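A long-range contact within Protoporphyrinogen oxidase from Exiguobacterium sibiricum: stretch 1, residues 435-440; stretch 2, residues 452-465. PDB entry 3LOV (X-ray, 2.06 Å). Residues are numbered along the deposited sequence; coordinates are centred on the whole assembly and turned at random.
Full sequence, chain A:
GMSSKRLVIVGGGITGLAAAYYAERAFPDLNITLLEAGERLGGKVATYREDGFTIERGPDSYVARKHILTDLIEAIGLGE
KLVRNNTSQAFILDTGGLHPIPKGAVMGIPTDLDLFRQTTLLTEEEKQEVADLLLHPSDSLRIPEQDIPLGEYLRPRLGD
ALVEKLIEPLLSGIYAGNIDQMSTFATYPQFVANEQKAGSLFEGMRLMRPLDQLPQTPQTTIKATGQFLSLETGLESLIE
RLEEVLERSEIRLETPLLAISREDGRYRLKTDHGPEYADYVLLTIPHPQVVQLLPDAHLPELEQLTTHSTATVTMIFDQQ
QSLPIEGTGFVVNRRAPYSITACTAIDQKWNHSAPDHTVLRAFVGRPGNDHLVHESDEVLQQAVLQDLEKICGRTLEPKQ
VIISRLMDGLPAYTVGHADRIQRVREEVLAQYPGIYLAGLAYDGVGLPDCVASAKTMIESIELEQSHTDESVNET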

# COMPACT_ATOMS: atom_id res chain seq x y z
N ILE A 435 -1.74 16.23 -20.71
CA ILE A 435 -2.41 15.39 -19.73
C ILE A 435 -1.39 14.44 -19.12
O ILE A 435 -0.64 13.78 -19.84
CB ILE A 435 -3.65 14.71 -20.33
CG1 ILE A 435 -4.62 15.80 -20.85
CG2 ILE A 435 -4.35 13.79 -19.30
CD1 ILE A 435 -6.00 15.31 -21.18
N TYR A 436 -1.33 14.44 -17.79
CA TYR A 436 -0.33 13.71 -17.01
C TYR A 436 -1.09 12.83 -16.03
O TYR A 436 -2.25 13.11 -15.69
CB TYR A 436 0.64 14.68 -16.28
CG TYR A 436 1.46 15.56 -17.22
CD1 TYR A 436 0.94 16.75 -17.75
CD2 TYR A 436 2.72 15.20 -17.59
CE1 TYR A 436 1.70 17.53 -18.67
CE2 TYR A 436 3.49 15.97 -18.49
CZ TYR A 436 2.96 17.12 -19.02
OH TYR A 436 3.76 17.82 -19.87
N LEU A 437 -0.45 11.73 -15.64
CA LEU A 437 -1.01 10.74 -14.71
C LEU A 437 -0.14 10.58 -13.47
O LEU A 437 1.09 10.53 -13.58
CB LEU A 437 -1.08 9.36 -15.41
CG LEU A 437 -1.72 9.30 -16.78
CD1 LEU A 437 -1.61 7.92 -17.41
CD2 LEU A 437 -3.18 9.70 -16.68
N ALA A 438 -0.77 10.40 -12.31
CA ALA A 438 -0.07 10.14 -11.06
C ALA A 438 -0.98 9.40 -10.09
O ALA A 438 -2.20 9.46 -10.18
CB ALA A 438 0.44 11.48 -10.42
N GLY A 439 -0.37 8.68 -9.17
CA GLY A 439 -1.09 7.87 -8.22
C GLY A 439 -0.66 6.43 -8.13
O GLY A 439 0.33 6.00 -8.70
N LEU A 440 -1.46 5.66 -7.39
CA LEU A 440 -1.02 4.34 -6.95
C LEU A 440 -0.93 3.29 -8.05
O LEU A 440 -0.28 2.26 -7.85
CB LEU A 440 -1.89 3.84 -5.82
CG LEU A 440 -3.21 3.09 -6.07
CD1 LEU A 440 -3.48 2.36 -4.76
CD2 LEU A 440 -4.37 4.01 -6.45
N ALA A 452 5.73 11.01 -4.24
CA ALA A 452 6.73 11.12 -5.26
C ALA A 452 6.14 11.17 -6.66
O ALA A 452 6.69 11.84 -7.57
CB ALA A 452 7.74 9.94 -5.19
N SER A 453 5.10 10.37 -6.89
CA SER A 453 4.45 10.31 -8.21
C SER A 453 3.92 11.70 -8.54
O SER A 453 4.22 12.25 -9.61
CB SER A 453 3.32 9.24 -8.21
OG SER A 453 2.66 9.10 -9.46
N ALA A 454 3.18 12.29 -7.60
CA ALA A 454 2.71 13.68 -7.73
C ALA A 454 3.88 14.67 -7.97
O ALA A 454 3.83 15.43 -8.93
CB ALA A 454 1.88 14.12 -6.47
N LYS A 455 4.92 14.64 -7.13
CA LYS A 455 6.03 15.58 -7.28
C LYS A 455 6.72 15.45 -8.64
O LYS A 455 6.97 16.46 -9.33
CB LYS A 455 7.06 15.36 -6.18
CG LYS A 455 8.07 16.52 -6.00
CD LYS A 455 9.23 16.06 -5.10
CE LYS A 455 10.01 17.23 -4.50
NZ LYS A 455 9.89 18.43 -5.34
N THR A 456 7.05 14.23 -9.05
CA THR A 456 7.68 14.07 -10.36
C THR A 456 6.74 14.54 -11.50
O THR A 456 7.21 15.12 -12.47
CB THR A 456 8.14 12.62 -10.58
OG1 THR A 456 8.85 12.19 -9.42
CG2 THR A 456 9.08 12.52 -11.77
N MSE A 457 5.42 14.29 -11.43
CA MSE A 457 4.59 14.75 -12.54
C MSE A 457 4.46 16.27 -12.52
O MSE A 457 4.56 16.91 -13.56
CB MSE A 457 3.23 14.07 -12.62
CG MSE A 457 3.30 12.59 -12.96
SE MSE A 457 4.07 12.25 -14.70
CE MSE A 457 5.79 11.41 -14.30
N ILE A 458 4.30 16.88 -11.36
CA ILE A 458 4.29 18.35 -11.31
C ILE A 458 5.58 18.93 -11.91
O ILE A 458 5.51 19.83 -12.76
CB ILE A 458 4.01 18.90 -9.85
CG1 ILE A 458 2.58 18.59 -9.44
CG2 ILE A 458 4.33 20.41 -9.72
CD1 ILE A 458 1.54 18.88 -10.46
N GLU A 459 6.73 18.41 -11.48
CA GLU A 459 8.04 18.79 -12.00
C GLU A 459 8.13 18.73 -13.53
O GLU A 459 8.69 19.62 -14.15
CB GLU A 459 9.15 17.86 -11.45
CG GLU A 459 9.60 18.12 -10.00
CD GLU A 459 10.55 17.04 -9.49
OE1 GLU A 459 10.94 16.12 -10.25
OE2 GLU A 459 10.91 17.11 -8.30
N SER A 460 7.61 17.66 -14.12
CA SER A 460 7.73 17.47 -15.55
C SER A 460 6.80 18.45 -16.30
O SER A 460 7.09 18.81 -17.43
CB SER A 460 7.50 16.02 -15.94
OG SER A 460 6.13 15.75 -16.02
N ILE A 461 5.71 18.91 -15.68
CA ILE A 461 4.94 20.01 -16.28
C ILE A 461 5.81 21.28 -16.29
O ILE A 461 5.77 22.04 -17.25
CB ILE A 461 3.62 20.33 -15.55
CG1 ILE A 461 2.70 19.11 -15.52
CG2 ILE A 461 2.89 21.45 -16.26
CD1 ILE A 461 1.34 19.40 -14.98
N GLU A 462 6.63 21.45 -15.23
CA GLU A 462 7.57 22.58 -15.08
C GLU A 462 8.58 22.72 -16.21
O GLU A 462 8.91 23.84 -16.60
CB GLU A 462 8.29 22.54 -13.71
N LEU A 463 9.08 21.59 -16.72
CA LEU A 463 9.91 21.58 -17.94
C LEU A 463 9.10 22.05 -19.17
O LEU A 463 9.61 22.77 -20.03
CB LEU A 463 10.51 20.18 -18.19
CG LEU A 463 11.79 20.17 -19.02
CD1 LEU A 463 12.94 20.84 -18.24
CD2 LEU A 463 12.16 18.75 -19.46
N GLU A 464 7.83 21.65 -19.22
CA GLU A 464 6.94 22.05 -20.31
C GLU A 464 6.23 23.37 -20.03
O GLU A 464 5.05 23.50 -20.33
CB GLU A 464 5.92 20.94 -20.56
CG GLU A 464 6.56 19.64 -21.05
CD GLU A 464 6.92 19.67 -22.53
OE1 GLU A 464 6.50 20.61 -23.25
OE2 GLU A 464 7.62 18.73 -22.98
N GLN A 465 6.94 24.31 -19.41
CA GLN A 465 6.56 25.73 -19.44
C GLN A 465 7.67 26.62 -18.88
O GLN A 465 8.68 26.86 -19.56
CB GLN A 465 5.23 25.99 -18.73
CG GLN A 465 5.24 25.88 -17.23
CD GLN A 465 4.33 26.90 -16.60
OE1 GLN A 465 3.14 26.95 -16.91
NE2 GLN A 465 4.88 27.75 -15.74

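A short strand, residues 435-437, runs nearly antiparallel to a helix that spans residues 452-463 and begins earlier in the chain; their N-to-C directions make an angle of 157° and their axes approach to 8.9 Å. The register is set where the strand gives way to loop: the CA atoms of Ala 438 and Ser 453 lie 5.3 Å apart, the closest CA pair across the contact. From there the antiparallel course carries Tyr 436 along the helix toward its C-terminal end. The helix is held by regular backbone hydrogen bonds, such as Met 457 N to Ser 453 O at 3.0 Å, and Glu 464 is the first residue to leave helical phi/psi. Together the stretches bury 375 Å², summed over both sides.

Side chains alternate along the strand and into Ala 438, the first loop residue. Ile 435 and Leu 437 point their CA-to-CB bonds away from the helix, while Tyr 436 and Ala 438 point toward it. Tyr 436, with chi1 at -62° (m), has 112 Å² covered, the largest share of any residue here. Its ring lies among residues from successive turns of the helix. Ile 461 CG1 sits over one face, 3.8 Å from the ring centroid and 19° off the ring normal, a CH-pi contact; its nearest ring atom is Tyr 436 CE1, 3.7 Å from Ile 461 CG1. The selenium of selenomethionine Met 457 lies near the ring plane at the edge, with Met 457 SE 4.3 Å from Tyr 436 CD2. Ser 460 OG approaches Tyr 436 CE2 obliquely at 3.6 Å. That hydroxyl donates a hydrogen bond to its own helix, Ser 460 OG to Met 457 O at 3.1 Å, so a small polar side chain can sit beside the ring with its proton engaged. Farther along, Tyr 436 OH comes within 3.5 Å of Glu 464 CG, so the aliphatic part of this exposed, poorly ordered glutamate borders the phenol.

Nearer the start of the helical stretch the backbones come closer, and Ala 438, Gly 439 and Ser 453 are small. Met 457, m at both chi1 and chi2, brings its CG to 3.1 Å from Leu 437 O, so Leu 437 meets the helix through its backbone although its CA-to-CB bond points away. Met 457 CG also packs against Ala 438 CB at 4.0 Å. The methyl of Ala 438 fits the close approach: Ala 438 CB is 3.4 Å from Ser 453 OG and 4.0 Å from Ala 454 N.

The one hydrogen bond between the stretches runs from Gly 439 N to Ser 453 OG, 3.1 Å long with an N-H...O angle of 164°, nearly straight. Ser 453, its chi1 t at -179°, points toward the loop and places its hydroxyl to accept the buried amide; the same oxygen is also hydrogen-bonded elsewhere in the structure. Glycine suits position 439 because of its backbone angles, phi 128° and psi -171°, at which a CB would be jammed against the carbonyl oxygen of Ala 438.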